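DUF4785 domain-containing protein (Legionella pneumophila subsp. pneumophila, PDB 4KH9) is of unknown function but binds calcium ions and is built from three domains, the central and C-terminal ones belonging to the E-set group of beta folds. Local coordinates at residues 9-14 with 289-294; 70-75 with 124-129; 164-169 with 257-262; 278-283 with 330-335. All blocks are in the same frame, centred on the assembly; numbering follows the deposited sequence. Where two conformers were deposited one is given.

Interaction 1. Residues 9-14 with 289-294; sequences TKAYEC and VATASR
Ala11 and Ala290 are the residues whose CA atoms come nearest, 4.9 Å apart, where the irregular segment 9-14 passes segment 289-294, a turn leading into strand 293-302, with end-to-end directions 55° apart. No backbone-to-backbone hydrogen bond joins the two; the polar link runs through a side chain instead. Thr291 OG1 accepts a hydrogen bond from Tyr12 N at 3.0 Å, with an N-H...O angle of 162°. With OG1 anti to its own carbonyl carbon (chi1 -71°), the hydroxyl reaches the passing chain, and OG1 also lies against Ala11 CA. The methyl branch of the same threonine serves the tyrosine: Thr291 CG2 sits over one face of the Tyr12 ring, displaced toward the rim at CE1, a CH-pi contact with CG2 4.2 Å from the ring centroid. The two side chains cross at about a right angle, and one threonine thus holds both the backbone and the ring of Tyr12. Farther back, the Ala290 methyl is touched by Thr9 OG1 at 3.5 Å and by Ala11 CB at 4.2 Å. Tyr12 OH and Ser293 OG are each hydrogen-bonded to the carboxylate of Asp353, on separate oxygens. Cys14 is disulfide-bonded to Cys17. The arrangement is a loop packed on the turn that links strands 281-289 and 293-302, so the N-terminal chain lies against the E-set C-terminal domain.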
loop_
_atom_site.group_PDB
_atom_site.type_symbol
_atom_site.label_atom_id
_atom_site.label_comp_id
_atom_site.label_asym_id
_atom_site.label_seq_id
_atom_site.Cartn_x
_atom_site.Cartn_y
_atom_site.Cartn_z
ATOM N N THR A 9 -16.967 -14.727 11.995
ATOM C CA THR A 9 -17.359 -13.655 11.086
ATOM C C THR A 9 -17.533 -12.328 11.854
ATOM O O THR A 9 -17.758 -12.310 13.065
ATOM C CB THR A 9 -18.620 -13.997 10.272
ATOM O OG1 THR A 9 -19.737 -14.077 11.132
ATOM C CG2 THR A 9 -18.483 -15.261 9.446
ATOM N N LYS A 10 -17.450 -11.222 11.126
ATOM C CA LYS A 10 -17.583 -9.877 11.659
ATOM C C LYS A 10 -18.480 -9.067 10.714
ATOM O O LYS A 10 -18.285 -9.087 9.499
ATOM C CB LYS A 10 -16.168 -9.249 11.827
ATOM C CG LYS A 10 -16.125 -7.771 12.221
ATOM C CD LYS A 10 -16.437 -7.484 13.666
ATOM C CE LYS A 10 -16.153 -6.031 13.925
ATOM N NZ LYS A 10 -16.755 -5.564 15.187
ATOM N N ALA A 11 -19.489 -8.404 11.266
ATOM C CA ALA A 11 -20.384 -7.570 10.462
ATOM C C ALA A 11 -19.756 -6.192 10.222
ATOM O O ALA A 11 -18.900 -5.758 10.997
ATOM C CB ALA A 11 -21.738 -7.424 11.154
ATOM N N TYR A 12 -20.164 -5.524 9.131
ATOM C CA TYR A 12 -19.735 -4.166 8.816
ATOM C C TYR A 12 -20.933 -3.396 8.236
ATOM O O TYR A 12 -21.879 -4.000 7.724
ATOM C CB TYR A 12 -18.511 -4.134 7.883
ATOM C CG TYR A 12 -18.759 -4.581 6.459
ATOM C CD1 TYR A 12 -18.784 -5.932 6.128
ATOM C CD2 TYR A 12 -18.887 -3.652 5.425
ATOM C CE1 TYR A 12 -18.997 -6.352 4.816
ATOM C CE2 TYR A 12 -19.060 -4.062 4.101
ATOM C CZ TYR A 12 -19.116 -5.417 3.802
ATOM O OH TYR A 12 -19.311 -5.851 2.509
ATOM N N GLU A 13 -20.915 -2.068 8.391
ATOM C CA GLU A 13 -21.940 -1.174 7.865
ATOM C C GLU A 13 -21.550 -0.860 6.445
ATOM O O GLU A 13 -20.497 -0.273 6.213
ATOM C CB GLU A 13 -22.106 0.102 8.733
ATOM C CG GLU A 13 -22.587 -0.158 10.157
ATOM C CD GLU A 13 -22.853 1.073 11.008
ATOM O OE1 GLU A 13 -23.356 2.087 10.466
ATOM O OE2 GLU A 13 -22.609 1.003 12.234
ATOM N N CYS A 14 -22.352 -1.333 5.492
ATOM C CA CYS A 14 -22.077 -1.180 4.074
ATOM C C CYS A 14 -23.070 -0.245 3.433
ATOM O O CYS A 14 -24.278 -0.452 3.554
ATOM C CB CYS A 14 -22.085 -2.536 3.388
ATOM S SG CYS A 14 -21.311 -2.528 1.755
ATOM N N VAL A 289 -22.671 -16.064 6.994
ATOM C CA VAL A 289 -22.655 -14.663 6.540
ATOM C C VAL A 289 -23.076 -13.757 7.701
ATOM O O VAL A 289 -24.091 -14.030 8.344
ATOM C CB VAL A 289 -23.586 -14.466 5.290
ATOM C CG1 VAL A 289 -23.642 -13.014 4.853
ATOM C CG2 VAL A 289 -23.174 -15.359 4.124
ATOM N N ALA A 290 -22.313 -12.670 7.938
ATOM C CA ALA A 290 -22.575 -11.687 8.993
ATOM C C ALA A 290 -23.259 -10.445 8.434
ATOM O O ALA A 290 -24.049 -9.819 9.147
ATOM C CB ALA A 290 -21.263 -11.298 9.675
ATOM N N THR A 291 -22.935 -10.062 7.176
ATOM C CA THR A 291 -23.471 -8.853 6.534
ATOM C C THR A 291 -24.058 -9.181 5.160
ATOM O O THR A 291 -23.402 -9.841 4.357
ATOM C CB THR A 291 -22.364 -7.788 6.424
ATOM O OG1 THR A 291 -22.090 -7.291 7.724
ATOM C CG2 THR A 291 -22.732 -6.615 5.526
ATOM N N ALA A 292 -25.279 -8.671 4.892
ATOM C CA ALA A 292 -25.997 -8.817 3.629
ATOM C C ALA A 292 -25.172 -8.182 2.502
ATOM O O ALA A 292 -24.827 -6.997 2.567
ATOM C CB ALA A 292 -27.383 -8.168 3.732
ATOM N N SER A 293 -24.769 -8.995 1.522
ATOM C CA SER A 293 -23.929 -8.508 0.424
ATOM C C SER A 293 -23.910 -9.501 -0.695
ATOM O O SER A 293 -24.506 -10.569 -0.594
ATOM C CB SER A 293 -22.497 -8.251 0.923
ATOM O OG SER A 293 -21.704 -7.554 -0.025
ATOM N N ARG A 294 -23.195 -9.161 -1.762
ATOM C CA ARG A 294 -22.975 -10.077 -2.875
ATOM C C ARG A 294 -21.637 -10.764 -2.665
ATOM O O ARG A 294 -20.605 -10.114 -2.475
ATOM C CB ARG A 294 -23.047 -9.355 -4.228
ATOM C CG ARG A 294 -22.934 -10.318 -5.399
ATOM C CD ARG A 294 -23.098 -9.591 -6.716
ATOM N NE ARG A 294 -23.091 -10.538 -7.827
ATOM C CZ ARG A 294 -24.091 -11.351 -8.152
ATOM N NH1 ARG A 294 -25.201 -11.377 -7.425
ATOM N NH2 ARG A 294 -23.972 -12.175 -9.179
#

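Interaction 2. Residues 70-75 with 124-129; sequences GAVVRI and MLQIKP
The Gln126 amide is turned so that NE2 points at Gly70 O, which lies close to the amide plane; the bond is 2.8 Å long with an N-H...O angle of 159°. Its chain is extended, with CG anti to the backbone N (chi1 -177°), and it passes Val72 CG2 on the way. At the edge of the other flat group, the Arg74 guanidinium, the terminal methyl CE of Met124, a selenomethionine, lies 3.9 Å from NH1; Arg74 has two conformers, so this contact is uncertain. Met124 CE also touches Val72 CG1 at 3.6 Å. Val72, Arg74, Met124 and Gln126 share this face of an antiparallel pair. Val73 and Leu125 form the hydrogen-bonded pair, linked in both directions, and Ile127 N adds a 3.0 Å bond to Ala71 O beyond the strand end. On the Val73 face, Val73 CB meets Leu125 CD2 at 3.9 Å, and Ile127 CD1 approaches Val73 CG2. Gly70 CA donates a CA-H...O contact of 3.2 Å to Ile127 O, while a water accepts from Gly70 N and lies within bonding distance of Lys128 O. Strand 123-126 is outermost in its four-stranded sheet, whereas strand 72-77 also pairs with 150-156 on its other side. Behind the Val73 face, Ile127 packs on Phe136 of strand 135-140, which belongs to a second sheet.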
loop_
_atom_site.group_PDB
_atom_site.type_symbol
_atom_site.label_atom_id
_atom_site.label_comp_id
_atom_site.label_asym_id
_atom_site.label_seq_id
_atom_site.Cartn_x
_atom_site.Cartn_y
_atom_site.Cartn_z
ATOM N N GLY A 70 22.760 16.736 -7.098
ATOM C CA GLY A 70 21.680 16.515 -8.051
ATOM C C GLY A 70 20.401 15.935 -7.507
ATOM O O GLY A 70 19.686 15.238 -8.236
ATOM N N ALA A 71 20.038 16.288 -6.253
ATOM C CA ALA A 71 18.774 15.858 -5.698
ATOM C C ALA A 71 17.625 16.554 -6.414
ATOM O O ALA A 71 17.794 17.670 -6.926
ATOM C CB ALA A 71 18.711 16.138 -4.202
ATOM N N VAL A 72 16.463 15.893 -6.465
ATOM C CA VAL A 72 15.283 16.461 -7.125
ATOM C C VAL A 72 14.280 16.901 -6.035
ATOM O O VAL A 72 14.004 16.145 -5.116
ATOM C CB VAL A 72 14.682 15.455 -8.123
ATOM C CG1 VAL A 72 13.435 16.032 -8.793
ATOM C CG2 VAL A 72 15.731 15.050 -9.199
ATOM N N VAL A 73 13.823 18.150 -6.108
ATOM C CA VAL A 73 12.935 18.760 -5.108
ATOM C C VAL A 73 11.608 19.185 -5.764
ATOM O O VAL A 73 11.608 19.804 -6.828
ATOM C CB VAL A 73 13.633 19.949 -4.398
ATOM C CG1 VAL A 73 12.727 20.602 -3.344
ATOM C CG2 VAL A 73 14.957 19.500 -3.758
ATOM N N ARG A 74 10.484 18.835 -5.096
ATOM C CA ARG A 74 9.143 19.191 -5.551
ATOM C C ARG A 74 8.365 19.867 -4.418
ATOM O O ARG A 74 8.295 19.342 -3.311
ATOM C CB ARG A 74 8.395 17.952 -6.075
ATOM C CG ARG A 74 7.007 18.265 -6.658
ATOM C CD ARG A 74 6.351 17.095 -7.351
ATOM N NE ARG A 74 6.144 15.933 -6.482
ATOM C CZ ARG A 74 6.853 14.806 -6.546
ATOM N NH1 ARG A 74 7.850 14.688 -7.414
ATOM N NH2 ARG A 74 6.581 13.797 -5.727
ATOM N N ILE A 75 7.773 21.026 -4.709
ATOM C CA ILE A 75 6.966 21.779 -3.745
ATOM C C ILE A 75 5.580 21.999 -4.362
ATOM O O ILE A 75 5.484 22.650 -5.402
ATOM C CB ILE A 75 7.668 23.113 -3.395
ATOM C CG1 ILE A 75 9.103 22.879 -2.876
ATOM C CG2 ILE A 75 6.805 23.996 -2.448
ATOM C CD1 ILE A 75 10.132 23.832 -3.566
HETATM N N MSE A 124 9.341 22.633 -9.111
HETATM C CA MSE A 124 10.125 21.397 -9.192
HETATM C C MSE A 124 11.484 21.708 -9.811
HETATM O O MSE A 124 11.557 22.455 -10.780
HETATM C CB MSE A 124 9.399 20.296 -9.979
HETATM C CG MSE A 124 10.150 18.943 -9.953
HETATM SE SE MSE A 124 9.114 17.506 -10.751
HETATM C CE MSE A 124 10.152 15.911 -10.280
ATOM N N LEU A 125 12.551 21.129 -9.260
ATOM C CA LEU A 125 13.877 21.370 -9.786
ATOM C C LEU A 125 14.835 20.275 -9.418
ATOM O O LEU A 125 14.695 19.603 -8.402
ATOM C CB LEU A 125 14.469 22.740 -9.300
ATOM C CG LEU A 125 15.056 22.803 -7.881
ATOM C CD1 LEU A 125 16.177 23.827 -7.801
ATOM C CD2 LEU A 125 13.964 23.051 -6.807
ATOM N N GLN A 126 15.864 20.156 -10.231
ATOM C CA GLN A 126 16.983 19.310 -9.879
ATOM C C GLN A 126 18.112 20.267 -9.528
ATOM O O GLN A 126 18.438 21.150 -10.324
ATOM C CB GLN A 126 17.341 18.322 -10.986
ATOM C CG GLN A 126 18.480 17.408 -10.542
ATOM C CD GLN A 126 18.783 16.309 -11.534
ATOM O OE1 GLN A 126 18.769 16.500 -12.773
ATOM N NE2 GLN A 126 19.135 15.161 -10.998
ATOM N N ILE A 127 18.695 20.094 -8.356
ATOM C CA ILE A 127 19.765 20.972 -7.880
ATOM C C ILE A 127 21.006 20.744 -8.742
ATOM O O ILE A 127 21.383 19.583 -8.969
ATOM C CB ILE A 127 20.066 20.784 -6.361
ATOM C CG1 ILE A 127 18.789 20.970 -5.527
ATOM C CG2 ILE A 127 21.171 21.764 -5.910
ATOM C CD1 ILE A 127 18.931 20.565 -4.020
ATOM N N LYS A 128 21.626 21.857 -9.234
ATOM C CA LYS A 128 22.855 21.768 -10.041
ATOM C C LYS A 128 23.944 21.016 -9.261
ATOM O O LYS A 128 24.156 21.335 -8.079
ATOM C CB LYS A 128 23.369 23.155 -10.434
ATOM C CG LYS A 128 22.487 23.904 -11.385
ATOM C CD LYS A 128 23.125 25.237 -11.787
ATOM C CE LYS A 128 23.283 26.241 -10.666
ATOM N NZ LYS A 128 23.827 27.526 -11.199
ATOM N N PRO A 129 24.630 20.023 -9.898
ATOM C CA PRO A 129 25.666 19.252 -9.191
ATOM C C PRO A 129 26.792 20.121 -8.612
ATOM O O PRO A 129 27.398 19.712 -7.639
ATOM C CB PRO A 129 26.205 18.311 -10.299
ATOM C CG PRO A 129 25.014 18.086 -11.189
ATOM C CD PRO A 129 24.452 19.498 -11.273
HETATM O O HOH W 1 23.796 19.317 -6.345
#

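Interaction 3. Residues 164-169 with 257-262; sequences LEVETD and GHTAFS
With Val166 CG1 anti to the carbonyl carbon (chi1 -58°), CG2 falls between the backbone N and the carbonyl carbon and is the branch that reaches the partner chain, touching His258 O at 3.6 Å and Thr259 CB at 3.9 Å. In Leu164, CG stands anti to the backbone N (chi1 -178°), and CD2 comes to rest 3.6 Å from Gly257 N. The two strands pack through their side chains without pairing, consistent with the beta-sandwich of E-set domains: strands 164-168 and 257-262 run at 20° to each other, with axes 6.8 Å apart at closest approach, and no hydrogen bond passes between them. Leu164, Val166 and Thr168 direct their CB atoms at the other strand, and Thr259 and Phe261 answer. Gly257 has no side chain, and Leu164 CD2 lies directly against its backbone, with Val166 CG1 nearby. Strand 163-168 pairs instead with 44-46 and 178-186, while 251-264 pairs with 238-248 and 172-174. Side chains from these neighbours complete the layer: Leu164 also packs on Val244 and Val166 on Thr242, and the Phe261 ring meets those of Trp238 and Tyr173. Asn42 serves both buried threonines, its O bonding Thr259 OG1 and its ND2 bonding Thr168 OG1, which also bonds Ser170 O. The threonine methyls face each other obliquely between the strands, Thr168 CG2 and Thr259 CG2 standing 4.2 Å apart.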
loop_
_atom_site.group_PDB
_atom_site.type_symbol
_atom_site.label_atom_id
_atom_site.label_comp_id
_atom_site.label_asym_id
_atom_site.label_seq_id
_atom_site.Cartn_x
_atom_site.Cartn_y
_atom_site.Cartn_z
ATOM N N LEU A 164 15.992 3.849 2.696
ATOM C CA LEU A 164 15.139 3.319 3.750
ATOM C C LEU A 164 14.415 2.138 3.195
ATOM O O LEU A 164 13.811 2.260 2.129
ATOM C CB LEU A 164 14.148 4.381 4.251
ATOM C CG LEU A 164 13.221 3.953 5.395
ATOM C CD1 LEU A 164 13.995 3.806 6.701
ATOM C CD2 LEU A 164 12.084 4.914 5.552
ATOM N N GLU A 165 14.475 0.990 3.878
ATOM C CA GLU A 165 13.739 -0.197 3.427
ATOM C C GLU A 165 12.587 -0.501 4.424
ATOM O O GLU A 165 12.815 -0.517 5.612
ATOM C CB GLU A 165 14.679 -1.394 3.255
ATOM C CG GLU A 165 13.956 -2.590 2.661
ATOM C CD GLU A 165 14.860 -3.750 2.295
ATOM O OE1 GLU A 165 15.682 -3.579 1.369
ATOM O OE2 GLU A 165 14.719 -4.840 2.898
ATOM N N VAL A 166 11.349 -0.680 3.916
ATOM C CA VAL A 166 10.163 -0.966 4.728
ATOM C C VAL A 166 9.429 -2.161 4.138
ATOM O O VAL A 166 9.464 -2.373 2.917
ATOM C CB VAL A 166 9.208 0.249 4.858
ATOM C CG1 VAL A 166 9.920 1.448 5.464
ATOM C CG2 VAL A 166 8.552 0.611 3.520
ATOM N N GLU A 167 8.763 -2.933 4.986
ATOM C CA GLU A 167 7.913 -4.067 4.560
ATOM C C GLU A 167 7.006 -4.517 5.703
ATOM O O GLU A 167 7.331 -4.277 6.853
ATOM C CB GLU A 167 8.726 -5.268 4.040
ATOM C CG GLU A 167 9.692 -5.874 5.029
ATOM C CD GLU A 167 10.319 -7.179 4.578
ATOM O OE1 GLU A 167 9.570 -8.154 4.335
ATOM O OE2 GLU A 167 11.567 -7.235 4.498
ATOM N N THR A 168 5.888 -5.197 5.384
ATOM C CA THR A 168 5.005 -5.765 6.412
ATOM C C THR A 168 5.109 -7.306 6.297
ATOM O O THR A 168 5.585 -7.802 5.276
ATOM C CB THR A 168 3.584 -5.225 6.325
ATOM O OG1 THR A 168 3.009 -5.560 5.075
ATOM C CG2 THR A 168 3.517 -3.714 6.525
ATOM N N ASP A 169 4.753 -8.046 7.351
ATOM C CA ASP A 169 4.915 -9.517 7.365
ATOM C C ASP A 169 3.914 -10.223 6.426
ATOM O O ASP A 169 4.061 -11.417 6.164
ATOM C CB ASP A 169 4.783 -10.077 8.788
ATOM C CG ASP A 169 3.492 -9.792 9.551
ATOM O OD1 ASP A 169 2.848 -8.764 9.277
ATOM O OD2 ASP A 169 3.223 -10.502 10.525
ATOM N N GLY A 257 9.272 6.621 4.011
ATOM C CA GLY A 257 8.881 5.494 3.180
ATOM C C GLY A 257 7.452 5.077 3.372
ATOM O O GLY A 257 6.830 5.414 4.377
ATOM N N HIS A 258 6.958 4.357 2.372
ATOM C CA HIS A 258 5.598 3.849 2.270
ATOM C C HIS A 258 5.581 2.429 1.760
ATOM O O HIS A 258 6.454 2.062 0.965
ATOM C CB HIS A 258 4.756 4.702 1.277
ATOM C CG HIS A 258 4.635 6.174 1.546
ATOM N ND1 HIS A 258 3.516 6.709 2.166
ATOM C CD2 HIS A 258 5.439 7.186 1.155
ATOM C CE1 HIS A 258 3.701 8.021 2.174
ATOM N NE2 HIS A 258 4.843 8.354 1.574
ATOM N N THR A 259 4.556 1.663 2.114
ATOM C CA THR A 259 4.310 0.355 1.514
ATOM C C THR A 259 2.812 0.070 1.707
ATOM O O THR A 259 2.186 0.525 2.668
ATOM C CB THR A 259 5.246 -0.795 1.916
ATOM O OG1 THR A 259 5.141 -1.747 0.841
ATOM C CG2 THR A 259 4.892 -1.436 3.278
ATOM N N ALA A 260 2.229 -0.587 0.706
ATOM C CA ALA A 260 0.808 -0.890 0.660
ATOM C C ALA A 260 0.521 -2.286 1.183
ATOM O O ALA A 260 1.321 -3.211 1.039
ATOM C CB ALA A 260 0.292 -0.763 -0.778
ATOM N N PHE A 261 -0.666 -2.440 1.748
ATOM C CA PHE A 261 -1.163 -3.737 2.184
ATOM C C PHE A 261 -2.676 -3.696 2.073
ATOM O O PHE A 261 -3.277 -2.617 2.074
ATOM C CB PHE A 261 -0.673 -4.130 3.600
ATOM C CG PHE A 261 -1.125 -3.232 4.725
ATOM C CD1 PHE A 261 -0.351 -2.129 5.118
ATOM C CD2 PHE A 261 -2.288 -3.521 5.435
ATOM C CE1 PHE A 261 -0.751 -1.316 6.179
ATOM C CE2 PHE A 261 -2.679 -2.724 6.512
ATOM C CZ PHE A 261 -1.902 -1.630 6.884
ATOM N N SER A 262 -3.276 -4.866 1.889
ATOM C CA SER A 262 -4.732 -4.995 1.755
ATOM C C SER A 262 -5.338 -5.380 3.089
ATOM O O SER A 262 -4.723 -6.118 3.858
ATOM C CB SER A 262 -5.066 -6.039 0.687
ATOM O OG SER A 262 -6.465 -6.211 0.579
#

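Interaction 4. Residues 278-283 with 330-335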
loop_
_atom_site.group_PDB
_atom_site.type_symbol
_atom_site.label_atom_id
_atom_site.label_comp_id
_atom_site.label_asym_id
_atom_site.label_seq_id
_atom_site.Cartn_x
_atom_site.Cartn_y
_atom_site.Cartn_z
ATOM N N SER A 278 -20.922 -36.577 -9.139
ATOM C CA SER A 278 -19.740 -36.871 -9.943
ATOM C C SER A 278 -20.020 -36.608 -11.419
ATOM O O SER A 278 -19.080 -36.431 -12.203
ATOM C CB SER A 278 -19.319 -38.322 -9.729
ATOM O OG SER A 278 -17.906 -38.443 -9.754
ATOM N N LYS A 279 -21.321 -36.597 -11.795
ATOM C CA LYS A 279 -21.761 -36.372 -13.165
ATOM C C LYS A 279 -23.031 -35.499 -13.166
ATOM O O LYS A 279 -24.142 -36.031 -13.067
ATOM C CB LYS A 279 -21.985 -37.701 -13.911
ATOM N N PRO A 280 -22.888 -34.150 -13.279
ATOM C CA PRO A 280 -21.633 -33.380 -13.377
ATOM C C PRO A 280 -20.967 -33.203 -12.001
ATOM O O PRO A 280 -21.639 -33.320 -10.975
ATOM C CB PRO A 280 -22.097 -32.049 -13.982
ATOM C CG PRO A 280 -23.492 -31.872 -13.476
ATOM C CD PRO A 280 -24.071 -33.260 -13.299
ATOM N N LEU A 281 -19.640 -32.953 -11.983
ATOM C CA LEU A 281 -18.855 -32.748 -10.758
ATOM C C LEU A 281 -19.356 -31.519 -10.031
ATOM O O LEU A 281 -19.035 -30.394 -10.415
ATOM C CB LEU A 281 -17.366 -32.623 -11.099
ATOM C CG LEU A 281 -16.346 -32.931 -10.009
ATOM C CD1 LEU A 281 -16.758 -34.122 -9.115
ATOM C CD2 LEU A 281 -14.990 -33.171 -10.619
ATOM N N THR A 282 -20.183 -31.738 -8.994
ATOM C CA THR A 282 -20.819 -30.658 -8.256
ATOM C C THR A 282 -20.463 -30.756 -6.785
ATOM O O THR A 282 -20.484 -31.844 -6.193
ATOM C CB THR A 282 -22.341 -30.684 -8.491
ATOM O OG1 THR A 282 -22.592 -30.637 -9.889
ATOM C CG2 THR A 282 -23.052 -29.513 -7.869
ATOM N N PHE A 283 -20.132 -29.595 -6.202
ATOM C CA PHE A 283 -19.757 -29.477 -4.799
ATOM C C PHE A 283 -20.674 -28.515 -4.107
ATOM O O PHE A 283 -21.233 -27.633 -4.756
ATOM C CB PHE A 283 -18.294 -29.015 -4.647
ATOM C CG PHE A 283 -17.287 -29.903 -5.326
ATOM C CD1 PHE A 283 -16.974 -29.725 -6.673
ATOM C CD2 PHE A 283 -16.683 -30.949 -4.638
ATOM C CE1 PHE A 283 -16.097 -30.591 -7.320
ATOM C CE2 PHE A 283 -15.789 -31.806 -5.285
ATOM C CZ PHE A 283 -15.505 -31.618 -6.622
ATOM N N GLN A 330 -23.400 -23.879 -4.135
ATOM C CA GLN A 330 -23.117 -24.967 -5.038
ATOM C C GLN A 330 -22.250 -24.506 -6.208
ATOM O O GLN A 330 -22.480 -23.441 -6.748
ATOM C CB GLN A 330 -24.468 -25.498 -5.553
ATOM C CG GLN A 330 -24.424 -26.914 -6.052
ATOM C CD GLN A 330 -25.724 -27.293 -6.703
ATOM O OE1 GLN A 330 -25.819 -27.359 -7.930
ATOM N NE2 GLN A 330 -26.773 -27.483 -5.903
ATOM N N PHE A 331 -21.255 -25.302 -6.600
ATOM C CA PHE A 331 -20.415 -24.991 -7.756
ATOM C C PHE A 331 -20.127 -26.284 -8.477
ATOM O O PHE A 331 -20.111 -27.342 -7.847
ATOM C CB PHE A 331 -19.133 -24.210 -7.398
ATOM C CG PHE A 331 -18.124 -24.899 -6.520
ATOM C CD1 PHE A 331 -18.221 -24.830 -5.133
ATOM C CD2 PHE A 331 -17.052 -25.591 -7.077
ATOM C CE1 PHE A 331 -17.273 -25.454 -4.318
ATOM C CE2 PHE A 331 -16.117 -26.232 -6.262
ATOM C CZ PHE A 331 -16.217 -26.138 -4.888
ATOM N N THR A 332 -19.957 -26.201 -9.804
ATOM C CA THR A 332 -19.801 -27.346 -10.691
ATOM C C THR A 332 -18.621 -27.201 -11.641
ATOM O O THR A 332 -18.307 -26.096 -12.071
ATOM C CB THR A 332 -21.100 -27.483 -11.550
ATOM O OG1 THR A 332 -22.256 -27.392 -10.730
ATOM C CG2 THR A 332 -21.158 -28.775 -12.362
ATOM N N PHE A 333 -18.033 -28.335 -12.026
ATOM C CA PHE A 333 -16.982 -28.426 -13.038
ATOM C C PHE A 333 -17.461 -29.316 -14.183
ATOM O O PHE A 333 -18.335 -30.169 -13.978
ATOM C CB PHE A 333 -15.655 -28.945 -12.459
ATOM C CG PHE A 333 -15.094 -28.102 -11.342
ATOM C CD1 PHE A 333 -14.468 -26.888 -11.608
ATOM C CD2 PHE A 333 -15.163 -28.531 -10.022
ATOM C CE1 PHE A 333 -13.916 -26.131 -10.573
ATOM C CE2 PHE A 333 -14.616 -27.765 -8.997
ATOM C CZ PHE A 333 -14.023 -26.557 -9.276
ATOM N N ASP A 334 -16.876 -29.135 -15.375
ATOM C CA ASP A 334 -17.256 -29.914 -16.547
ATOM C C ASP A 334 -16.670 -31.335 -16.535
ATOM O O ASP A 334 -17.457 -32.282 -16.641
ATOM C CB ASP A 334 -16.850 -29.184 -17.833
ATOM C CG ASP A 334 -17.753 -28.005 -18.129
ATOM O OD1 ASP A 334 -18.976 -28.129 -17.914
ATOM O OD2 ASP A 334 -17.248 -26.985 -18.630
ATOM N N ASN A 335 -15.321 -31.493 -16.423
ATOM C CA ASN A 335 -14.586 -32.778 -16.478
ATOM C C ASN A 335 -14.825 -33.474 -17.837
ATOM O O ASN A 335 -14.646 -32.860 -18.890
ATOM C CB ASN A 335 -14.948 -33.731 -15.306
ATOM C CG ASN A 335 -14.068 -34.960 -15.179
ATOM O OD1 ASN A 335 -13.013 -35.075 -15.814
ATOM N ND2 ASN A 335 -14.438 -35.880 -14.296
HETATM O O HOH W 2 -17.503 -35.785 -14.395
#
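An aromatic cluster of Phe283, Phe331 and Phe333 covers one face of an antiparallel strand pair in the E-set C-terminal domain. Phe283 is its middle member. Its CB stands over one face of the Phe331 ring, a CH-pi contact 3.8 Å from the centroid, while the two rings, with planes 23° apart, are offset, with little of one above the other. Toward Phe333 the Phe283 ring turns its rim: CE1 meets CD2 of Phe333 at 3.5 Å, each atom near the plane of the other ring; the planes stand at 69° and the rings meet rim to rim, neither over the other's face. Phe331 CG lies between its backbone N and carbonyl carbon (chi1 64°), and the ring beyond it meets Phe283 CB, whereas CG of both Phe283 and Phe333 is anti to the carbonyl carbon. Backbone bonds hold the register. Phe283 N reaches Phe331 O at 2.8 Å and Phe331 N returns to Phe283 O; farther along, Phe333 N bonds Leu281 O at 2.8 Å. On the opposite face, Thr282 OG1 and Thr332 OG1 share a weak hydrogen bond of 3.4 Å, flanked by Thr282 CG2 against Gln330 CG and by Pro280 CB against Thr332 CG2 at 3.8 Å. Phe333 O is buried without a polar partner. Strand 325-333 is outermost in its four-stranded sheet, and strand 281-289 also pairs with 268-278. The phenylalanines face the other sheet of the domain: Phe331 packs on Leu297, Phe333 on Leu301, and all three on Leu346 of strand 345-353.

How the interactions relate
The four contacts spread along an elongated chain, and none touches another. Interaction 2 lies in the N-terminal domain and interaction 4 in the C-terminal one, their centres 62 Å apart, with interaction 3 in the central domain between them. Segment 289-294 of interaction 1 shares the C-terminal domain with interaction 4, the two contacts' nearest atoms about 12 Å apart; strand 281-289 leads through it into strand 293-302. Segments 9-14 and 289-294 enclose interactions 2 and 3 in sequence. Two calcium sites lie nearby: the Leu164 side chain is about 10 Å from that of Asp198 and about 13 Å from a bound ion, and the Phe331 side chain is about 10 Å from that of Asp27.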